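Local coordinates for agarase (Microbulbifer thermotolerans, PDB 3WZ1), which hydrolyses beta-1,4-galactosidic linkages within agarose chains, releasing mainly neoagarotetraose, this chain being its family GH16 catalytic domain, at residues E105-L110 and Y265-R270; A185-G190 and Y202-L207. All coordinates share one frame; numbering follows the deposited sequence.

Contact 1: residues E105-L110 and Y265-R270; sequences EARAKL and YVDWVR. With NA (sodium ion), chain B.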
ATOM      1  N   GLU A 105       5.961  -5.402  -4.497  1.00  8.80           N
ATOM      2  CA  GLU A 105       5.021  -5.081  -5.575  1.00  9.30           C
ATOM      3  C   GLU A 105       3.646  -5.650  -5.320  1.00  8.82           C
ATOM      4  O   GLU A 105       3.517  -6.784  -4.848  1.00  8.63           O
ATOM      5  CB  GLU A 105       5.573  -5.623  -6.888  1.00 10.61           C
ATOM      6  CG  GLU A 105       4.804  -5.195  -8.132  1.00 11.88           C
ATOM      7  CD  GLU A 105       5.195  -6.051  -9.306  1.00 13.72           C
ATOM      8  OE1 GLU A 105       4.665  -7.187  -9.401  1.00 17.38           O
ATOM      9  OE2 GLU A 105       5.967  -5.559 -10.104  1.00 16.01           O
ATOM     10  N   ALA A 106       2.612  -4.880  -5.658  1.00  8.56           N
ATOM     11  CA  ALA A 106       1.245  -5.387  -5.643  1.00  8.43           C
ATOM     12  C   ALA A 106       0.611  -5.208  -7.003  1.00  8.45           C
ATOM     13  O   ALA A 106       0.892  -4.238  -7.693  1.00  8.86           O
ATOM     14  CB  ALA A 106       0.395  -4.660  -4.627  1.00  8.48           C
ATOM     15  N   ARG A 107      -0.263  -6.148  -7.361  1.00  8.25           N
ATOM     16  CA  ARG A 107      -1.149  -5.968  -8.502  1.00  8.14           C
ATOM     17  C   ARG A 107      -2.551  -5.823  -7.939  1.00  7.97           C
ATOM     18  O   ARG A 107      -3.038  -6.702  -7.218  1.00  7.68           O
ATOM     19  CB  ARG A 107      -1.067  -7.153  -9.470  1.00  8.24           C
ATOM     20  CG  ARG A 107      -2.029  -7.040 -10.656  1.00  8.82           C
ATOM     21  CD  ARG A 107      -1.845  -8.145 -11.677  1.00  9.44           C
ATOM     22  NE  ARG A 107      -2.576  -7.799 -12.899  1.00  9.96           N
ATOM     23  CZ  ARG A 107      -3.724  -8.350 -13.301  1.00 10.36           C
ATOM     24  NH1 ARG A 107      -4.321  -9.315 -12.620  1.00 10.96           N
ATOM     25  NH2 ARG A 107      -4.277  -7.932 -14.424  1.00 11.29           N
ATOM     26  N   ALA A 108      -3.168  -4.681  -8.216  1.00  8.14           N
ATOM     27  CA  ALA A 108      -4.379  -4.289  -7.468  1.00  8.46           C
ATOM     28  C   ALA A 108      -5.280  -3.367  -8.245  1.00  8.88           C
ATOM     29  O   ALA A 108      -4.836  -2.710  -9.186  1.00  8.82           O
ATOM     30  CB  ALA A 108      -4.000  -3.637  -6.146  1.00  8.98           C
ATOM     31  N   LYS A 109      -6.557  -3.359  -7.847  1.00  9.33           N
ATOM     32  CA  LYS A 109      -7.587  -2.491  -8.435  1.00  9.80           C
ATOM     33  C   LYS A 109      -8.146  -1.644  -7.315  1.00  9.27           C
ATOM     34  O   LYS A 109      -8.816  -2.161  -6.425  1.00  8.64           O
ATOM     35  CB  LYS A 109      -8.687  -3.331  -9.085  1.00 11.23           C
ATOM     36  CG  LYS A 109      -9.707  -2.510  -9.872  1.00 12.63           C
ATOM     37  CD  LYS A 109     -10.678  -3.426 -10.579  1.00 15.03           C
ATOM     38  CE  LYS A 109     -11.751  -2.647 -11.324  1.00 17.21           C
ATOM     39  NZ  LYS A 109     -12.860  -3.575 -11.676  1.00 20.75           N
ATOM     40  N   LEU A 110      -7.865  -0.351  -7.361  1.00  8.79           N
ATOM     41  CA  LEU A 110      -8.339   0.589  -6.337  1.00  8.77           C
ATOM     42  C   LEU A 110      -9.852   0.520  -6.181  1.00  8.66           C
ATOM     43  O   LEU A 110     -10.576   0.299  -7.155  1.00  8.69           O
ATOM     44  CB  LEU A 110      -8.017   2.031  -6.704  1.00  8.84           C
ATOM     45  CG  LEU A 110      -6.616   2.368  -7.210  1.00  9.00           C
ATOM     46  CD1 LEU A 110      -6.486   3.867  -7.440  1.00  8.85           C
ATOM     47  CD2 LEU A 110      -5.534   1.841  -6.275  1.00  8.63           C
ATOM     48  N   TYR A 265      -9.360  -4.439  -4.429  1.00  8.56           N
ATOM     49  CA  TYR A 265      -8.968  -5.833  -4.686  1.00  8.95           C
ATOM     50  C   TYR A 265      -7.496  -5.947  -4.974  1.00  8.83           C
ATOM     51  O   TYR A 265      -6.953  -5.139  -5.726  1.00  8.54           O
ATOM     52  CB  TYR A 265      -9.720  -6.428  -5.892  1.00  9.54           C
ATOM     53  CG  TYR A 265     -11.203  -6.501  -5.713  1.00 10.14           C
ATOM     54  CD1 TYR A 265     -11.794  -7.561  -5.050  1.00 10.76           C
ATOM     55  CD2 TYR A 265     -12.020  -5.503  -6.222  1.00 10.85           C
ATOM     56  CE1 TYR A 265     -13.169  -7.629  -4.897  1.00 11.47           C
ATOM     57  CE2 TYR A 265     -13.387  -5.555  -6.053  1.00 11.38           C
ATOM     58  CZ  TYR A 265     -13.948  -6.622  -5.406  1.00 11.62           C
ATOM     59  OH  TYR A 265     -15.327  -6.654  -5.226  1.00 13.71           O
ATOM     60  N   VAL A 266      -6.868  -6.960  -4.395  1.00  8.33           N
ATOM     61  CA  VAL A 266      -5.444  -7.214  -4.612  1.00  8.32           C
ATOM     62  C   VAL A 266      -5.282  -8.611  -5.182  1.00  8.42           C
ATOM     63  O   VAL A 266      -5.584  -9.600  -4.529  1.00  8.40           O
ATOM     64  CB  VAL A 266      -4.660  -7.009  -3.300  1.00  8.54           C
ATOM     65  CG1 VAL A 266      -3.186  -7.388  -3.479  1.00  8.77           C
ATOM     66  CG2 VAL A 266      -4.807  -5.570  -2.837  1.00  8.48           C
ATOM     67  N   ASP A 267      -4.812  -8.685  -6.427  1.00  8.39           N
ATOM     68  CA  ASP A 267      -4.531  -9.964  -7.086  1.00  8.98           C
ATOM     69  C   ASP A 267      -3.313 -10.646  -6.474  1.00  9.21           C
ATOM     70  O   ASP A 267      -3.290 -11.870  -6.284  1.00  9.45           O
ATOM     71  CB  ASP A 267      -4.317  -9.752  -8.599  1.00  9.56           C
ATOM     72  CG  ASP A 267      -4.350 -11.039  -9.385  1.00 10.29           C
ATOM     73  OD1 ASP A 267      -4.987 -12.024  -8.962  1.00 10.56           O
ATOM     74  OD2 ASP A 267      -3.720 -11.066 -10.468  1.00 11.63           O
ATOM     75  N   TRP A 268      -2.278  -9.861  -6.178  1.00  9.09           N
ATOM     76  CA  TRP A 268      -1.064 -10.410  -5.561  1.00  9.52           C
ATOM     77  C   TRP A 268      -0.258  -9.344  -4.856  1.00  9.25           C
ATOM     78  O   TRP A 268      -0.316  -8.159  -5.205  1.00  9.26           O
ATOM     79  CB  TRP A 268      -0.160 -11.140  -6.585  1.00 10.85           C
ATOM     80  CG  TRP A 268       0.719 -10.268  -7.537  1.00 12.53           C
ATOM     81  CD1 TRP A 268       1.724  -9.363  -7.210  1.00 12.73           C
ATOM     82  CD2 TRP A 268       0.721 -10.335  -8.957  1.00 13.49           C
ATOM     83  NE1 TRP A 268       2.299  -8.851  -8.344  1.00 13.27           N
ATOM     84  CE2 TRP A 268       1.684  -9.438  -9.428  1.00 14.67           C
ATOM     85  CE3 TRP A 268      -0.047 -11.056  -9.883  1.00 13.88           C
ATOM     86  CZ2 TRP A 268       1.917  -9.254 -10.771  1.00 13.94           C
ATOM     87  CZ3 TRP A 268       0.193 -10.889 -11.190  1.00 14.72           C
ATOM     88  CH2 TRP A 268       1.165  -9.981 -11.642  1.00 15.01           C
ATOM     89  N   VAL A 269       0.497  -9.798  -3.865  1.00  8.86           N
ATOM     90  CA  VAL A 269       1.653  -9.056  -3.360  1.00  9.02           C
ATOM     91  C   VAL A 269       2.850  -9.995  -3.484  1.00  9.11           C
ATOM     92  O   VAL A 269       2.755 -11.176  -3.173  1.00  9.30           O
ATOM     93  CB  VAL A 269       1.468  -8.530  -1.924  1.00  9.33           C
ATOM     94  CG1 VAL A 269       0.329  -7.511  -1.861  1.00  9.93           C
ATOM     95  CG2 VAL A 269       1.231  -9.655  -0.912  1.00  9.48           C
ATOM     96  N   ARG A 270       3.969  -9.466  -3.976  1.00  8.74           N
ATOM     97  CA  ARG A 270       5.157 -10.273  -4.115  1.00  8.97           C
ATOM     98  C   ARG A 270       6.372  -9.440  -3.761  1.00  8.77           C
ATOM     99  O   ARG A 270       6.391  -8.197  -3.915  1.00  8.36           O
ATOM    100  CB  ARG A 270       5.260 -10.878  -5.517  1.00  9.40           C
ATOM    101  CG  ARG A 270       5.516  -9.905  -6.651  1.00  9.75           C
ATOM    102  CD  ARG A 270       5.561 -10.622  -8.009  1.00 10.36           C
ATOM    103  NE  ARG A 270       5.842  -9.685  -9.088  1.00 10.72           N
ATOM    104  CZ  ARG A 270       6.371  -9.992 -10.277  1.00 10.76           C
ATOM    105  NH1 ARG A 270       6.774 -11.232 -10.546  1.00 11.47           N
ATOM    106  NH2 ARG A 270       6.507  -9.029 -11.185  1.00 11.01           N
TER
HETATM  107 NA    NA B 401      -4.406 -13.633  -7.274  1.00 10.80          NA

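Contact 2: residues A185-G190 and Y202-L207; sequences AFHRVG and YVDGKL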
ATOM      1  N   ALA A 185      -8.904  -0.809 -13.690  1.00 11.32           N
ATOM      2  CA  ALA A 185      -8.288  -2.092 -13.995  1.00 10.63           C
ATOM      3  C   ALA A 185      -7.285  -2.444 -12.938  1.00 10.08           C
ATOM      4  O   ALA A 185      -6.922  -1.598 -12.121  1.00  9.92           O
ATOM      5  CB  ALA A 185      -7.593  -2.049 -15.359  1.00 10.83           C
ATOM      6  N   PHE A 186      -6.834  -3.692 -12.944  1.00  9.99           N
ATOM      7  CA  PHE A 186      -5.673  -4.066 -12.138  1.00  9.89           C
ATOM      8  C   PHE A 186      -4.386  -3.475 -12.726  1.00 10.16           C
ATOM      9  O   PHE A 186      -4.156  -3.549 -13.927  1.00 11.29           O
ATOM     10  CB  PHE A 186      -5.557  -5.573 -11.995  1.00  9.89           C
ATOM     11  CG  PHE A 186      -6.586  -6.155 -11.091  1.00  9.79           C
ATOM     12  CD1 PHE A 186      -7.857  -6.430 -11.561  1.00  9.70           C
ATOM     13  CD2 PHE A 186      -6.301  -6.395  -9.765  1.00  9.77           C
ATOM     14  CE1 PHE A 186      -8.817  -6.964 -10.718  1.00  9.55           C
ATOM     15  CE2 PHE A 186      -7.258  -6.921  -8.914  1.00  9.77           C
ATOM     16  CZ  PHE A 186      -8.525  -7.196  -9.395  1.00  9.91           C
ATOM     17  N   HIS A 187      -3.570  -2.892 -11.866  1.00  9.51           N
ATOM     18  CA  HIS A 187      -2.260  -2.361 -12.261  1.00  9.75           C
ATOM     19  C   HIS A 187      -1.243  -2.870 -11.284  1.00 10.23           C
ATOM     20  O   HIS A 187      -1.590  -3.215 -10.139  1.00  9.55           O
ATOM     21  CB  HIS A 187      -2.259  -0.840 -12.219  1.00  9.82           C
ATOM     22  CG  HIS A 187      -3.093  -0.235 -13.293  1.00 10.11           C
ATOM     23  ND1 HIS A 187      -2.594   0.037 -14.551  1.00 10.47           N
ATOM     24  CD2 HIS A 187      -4.404   0.105 -13.320  1.00 10.33           C
ATOM     25  CE1 HIS A 187      -3.562   0.527 -15.302  1.00 10.55           C
ATOM     26  NE2 HIS A 187      -4.666   0.595 -14.576  1.00 10.46           N
ATOM     27  N   ARG A 188       0.017  -2.917 -11.697  1.00 10.57           N
ATOM     28  CA  ARG A 188       1.022  -3.355 -10.753  1.00 11.77           C
ATOM     29  C   ARG A 188       1.901  -2.195 -10.382  1.00 11.56           C
ATOM     30  O   ARG A 188       2.299  -1.404 -11.241  1.00 13.05           O
ATOM     31  CB  ARG A 188       1.776  -4.595 -11.220  1.00 14.17           C
ATOM     32  CG  ARG A 188       2.716  -4.415 -12.338  1.00 15.34           C
ATOM     33  CD  ARG A 188       3.419  -5.752 -12.573  1.00 15.17           C
ATOM     34  NE  ARG A 188       4.219  -5.700 -13.781  1.00 15.96           N
ATOM     35  CZ  ARG A 188       5.533  -5.891 -13.876  1.00 15.21           C
ATOM     36  NH1 ARG A 188       6.289  -6.118 -12.811  1.00 14.97           N
ATOM     37  NH2 ARG A 188       6.089  -5.871 -15.086  1.00 15.10           N
ATOM     38  N   VAL A 189       2.130  -2.036  -9.093  1.00 10.08           N
ATOM     39  CA  VAL A 189       2.920  -0.929  -8.597  1.00  9.62           C
ATOM     40  C   VAL A 189       3.943  -1.533  -7.657  1.00  9.00           C
ATOM     41  O   VAL A 189       3.600  -2.299  -6.762  1.00  9.09           O
ATOM     42  CB  VAL A 189       2.064   0.129  -7.879  1.00  9.98           C
ATOM     43  CG1 VAL A 189       2.897   1.322  -7.495  1.00 10.09           C
ATOM     44  CG2 VAL A 189       0.920   0.555  -8.783  1.00 10.27           C
ATOM     45  N   GLY A 190       5.209  -1.212  -7.881  1.00  8.84           N
ATOM     46  CA  GLY A 190       6.273  -1.744  -7.059  1.00  8.81           C
ATOM     47  C   GLY A 190       7.298  -0.711  -6.648  1.00  9.03           C
ATOM     48  O   GLY A 190       7.448   0.336  -7.277  1.00  8.74           O
ATOM     49  N   TYR A 202       7.943   1.764  -9.663  1.00  9.53           N
ATOM     50  CA  TYR A 202       7.622   1.148 -10.950  1.00  9.68           C
ATOM     51  C   TYR A 202       6.117   0.957 -11.098  1.00  9.84           C
ATOM     52  O   TYR A 202       5.458   0.456 -10.181  1.00  9.88           O
ATOM     53  CB  TYR A 202       8.305  -0.210 -11.064  1.00  9.91           C
ATOM     54  CG  TYR A 202       9.816  -0.143 -11.039  1.00 10.01           C
ATOM     55  CD1 TYR A 202      10.514  -0.070  -9.845  1.00 10.39           C
ATOM     56  CD2 TYR A 202      10.536  -0.215 -12.215  1.00 10.14           C
ATOM     57  CE1 TYR A 202      11.890  -0.036  -9.823  1.00 10.43           C
ATOM     58  CE2 TYR A 202      11.913  -0.191 -12.215  1.00 10.32           C
ATOM     59  CZ  TYR A 202      12.593  -0.093 -11.007  1.00 10.75           C
ATOM     60  OH  TYR A 202      13.967  -0.059 -11.009  1.00 11.30           O
ATOM     61  N   VAL A 203       5.572   1.382 -12.239  1.00  9.45           N
ATOM     62  CA  VAL A 203       4.150   1.232 -12.523  1.00  9.77           C
ATOM     63  C   VAL A 203       4.023   0.393 -13.793  1.00  9.66           C
ATOM     64  O   VAL A 203       4.593   0.755 -14.831  1.00  9.86           O
ATOM     65  CB  VAL A 203       3.452   2.592 -12.683  1.00  9.85           C
ATOM     66  CG1 VAL A 203       2.002   2.411 -13.114  1.00 10.21           C
ATOM     67  CG2 VAL A 203       3.521   3.397 -11.384  1.00  9.82           C
ATOM     68  N   ASP A 204       3.334  -0.743 -13.706  1.00  9.50           N
ATOM     69  CA  ASP A 204       3.138  -1.620 -14.853  1.00 10.02           C
ATOM     70  C   ASP A 204       4.458  -1.924 -15.590  1.00 10.81           C
ATOM     71  O   ASP A 204       4.529  -1.902 -16.834  1.00 11.63           O
ATOM     72  CB  ASP A 204       2.061  -1.037 -15.776  1.00 10.02           C
ATOM     73  CG  ASP A 204       0.699  -0.959 -15.104  1.00 10.21           C
ATOM     74  OD1 ASP A 204       0.416  -1.880 -14.333  1.00 10.14           O
ATOM     75  OD2 ASP A 204      -0.071  -0.017 -15.404  1.00 10.83           O
ATOM     76  N   GLY A 205       5.496  -2.188 -14.797  1.00 11.89           N
ATOM     77  CA  GLY A 205       6.773  -2.644 -15.298  1.00 12.55           C
ATOM     78  C   GLY A 205       7.746  -1.572 -15.711  1.00 13.40           C
ATOM     79  O   GLY A 205       8.826  -1.901 -16.190  1.00 14.93           O
ATOM     80  N   LYS A 206       7.398  -0.310 -15.518  1.00 13.37           N
ATOM     81  CA  LYS A 206       8.260   0.792 -15.970  1.00 14.88           C
ATOM     82  C   LYS A 206       8.681   1.665 -14.814  1.00 12.87           C
ATOM     83  O   LYS A 206       7.864   2.002 -13.955  1.00 11.52           O
ATOM     84  CB  LYS A 206       7.524   1.635 -17.004  1.00 17.88           C
ATOM     85  CG  LYS A 206       7.131   0.864 -18.261  1.00 22.15           C
ATOM     86  CD  LYS A 206       8.345   0.322 -19.011  1.00 25.40           C
ATOM     87  CE  LYS A 206       7.962  -0.397 -20.297  1.00 29.21           C
ATOM     88  NZ  LYS A 206       7.007   0.391 -21.117  1.00 31.49           N
ATOM     89  N   LEU A 207       9.960   2.034 -14.788  1.00 12.10           N
ATOM     90  CA  LEU A 207      10.457   2.983 -13.795  1.00 11.95           C
ATOM     91  C   LEU A 207       9.816   4.331 -14.053  1.00 12.53           C
ATOM     92  O   LEU A 207       9.978   4.889 -15.155  1.00 13.17           O
ATOM     93  CB  LEU A 207      11.986   3.109 -13.890  1.00 12.35           C
ATOM     94  CG  LEU A 207      12.639   4.124 -12.956  1.00 12.44           C
ATOM     95  CD1 LEU A 207      12.517   3.671 -11.515  1.00 12.46           C
ATOM     96  CD2 LEU A 207      14.105   4.299 -13.311  1.00 12.76           C
TER
HETATM   97  O   HOH W   1       5.534  -2.415 -11.786  1.00 11.03           O

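Contact 1: residues E105-L110 and Y265-R270
Arg-107 faces both Asp-267 and Trp-268 in a classic beta bulge, where two antiparallel strands of the GH16 beta-jelly roll run side by side. The carbonyl oxygen of Arg-107 takes the amide N of Asp-267 at 2.8 Å and, weakly, that of Trp-268. With CG anti to its backbone N (chi1 177°), the extended arginine chain passes over one face of the indole, CD lying 3.7 Å from the centroid of the Trp-268 six-membered ring. Beyond it NH1 reaches Asp-267 OD2 at 2.8 Å, approaching from above the carboxylate plane; OD1 accepts from Lys-73 and, with the backbone O of Asp-267, binds a sodium ion. At the indole's edge NE1 donates to the anti lone pair of Glu-105 OE1. An alanine in place of Trp-268 removes N-H and ring face, and would probably leave OE1 one donor short and the arginine chain free to shift. Buried Glu-105 suits a site ringed by donors, its OE2 being held by Tyr-103 and Arg-188 of a neighbouring strand. Ala-106 and Ala-108, on the other face, are small enough to pack against Ile-133. Arg-270 lies alongside Glu-105, its NE meeting OE1 at 2.8 Å, 48° out of the carboxylate plane.

Contact 2: residues A185-G190 and Y202-L207
The imidazole of His-187 meets Asp-204 at its edge: ND1 donates to OD2 at 2.7 Å, almost straight and within the ring plane, using the syn lone pair of that oxygen. The carboxylate is turned 36° from the ring, and Trp-182 packs edge-to-face with the same histidine. The guanidinium of Arg-188 is approached quite differently, since Gly-205 lies over one of its faces, with CA 3.3 Å from NH2. A side chain on Gly-205 would run into that NH2, and the residue's positive phi (87°) is also easily adopted without one. The ring of Tyr-202 has Gly-190 O near its edge and Leu-207 CD1 over one face, while its hydroxyl bonds to Glu-200.

These groups gather where a type I' turn, Val-203 to Lys-206, folds back beside segment 185-190. Gly-190 and Tyr-202 form an antiparallel hydrogen-bonded pair, and Val-189 with Val-203 the non-hydrogen-bonded pair next to it, their branched side chains on the same face. Val-189 carries on to Val-132 and Ile-133 of strand 128-135. Beyond these pairs Asp-204, at the first corner of the turn, takes over: its N donates to Arg-188 O at 2.8 Å, while its side-chain OD1 accepts Arg-188 N at 2.9 Å, nearly along the C-O direction. A water bonds Gly-205 N at 3.0 Å and, weakly, Arg-188 O.

Each oxygen of Asp-204 thus has its own donor, one from a ring and one from the backbone, which fixes the rotation of the carboxylate. Its negative charge would be expected to favour a protonated, positively charged His-187. The charge of Arg-188 is met outside these segments, by Glu-105 at NH1, an atom that also bonds to Pro-9 O.

Overall arrangement
Starting from the N terminus, the chain lays down several strands before it reaches strand 102-109, and it returns at strand 264-276 to close contact 1, with 154 residues between the two segments. Contact 2 falls within that loop and closes locally, joining strand 187-195 to strand 198-203 and the turn after it. The two are adjacent in space because strand 102-109 has strand 264-276 on one edge and strand 187-195 on the other. Ala-108 N probably bonds to His-187 O between them, and a salt bridge from Glu-105 OE2 to Arg-188 NH1 (2.8 Å) adds a side-chain tie. Together they set the chain's last long strand beside 102-109, with the hairpin of 187-195 and 198-203 on its other edge.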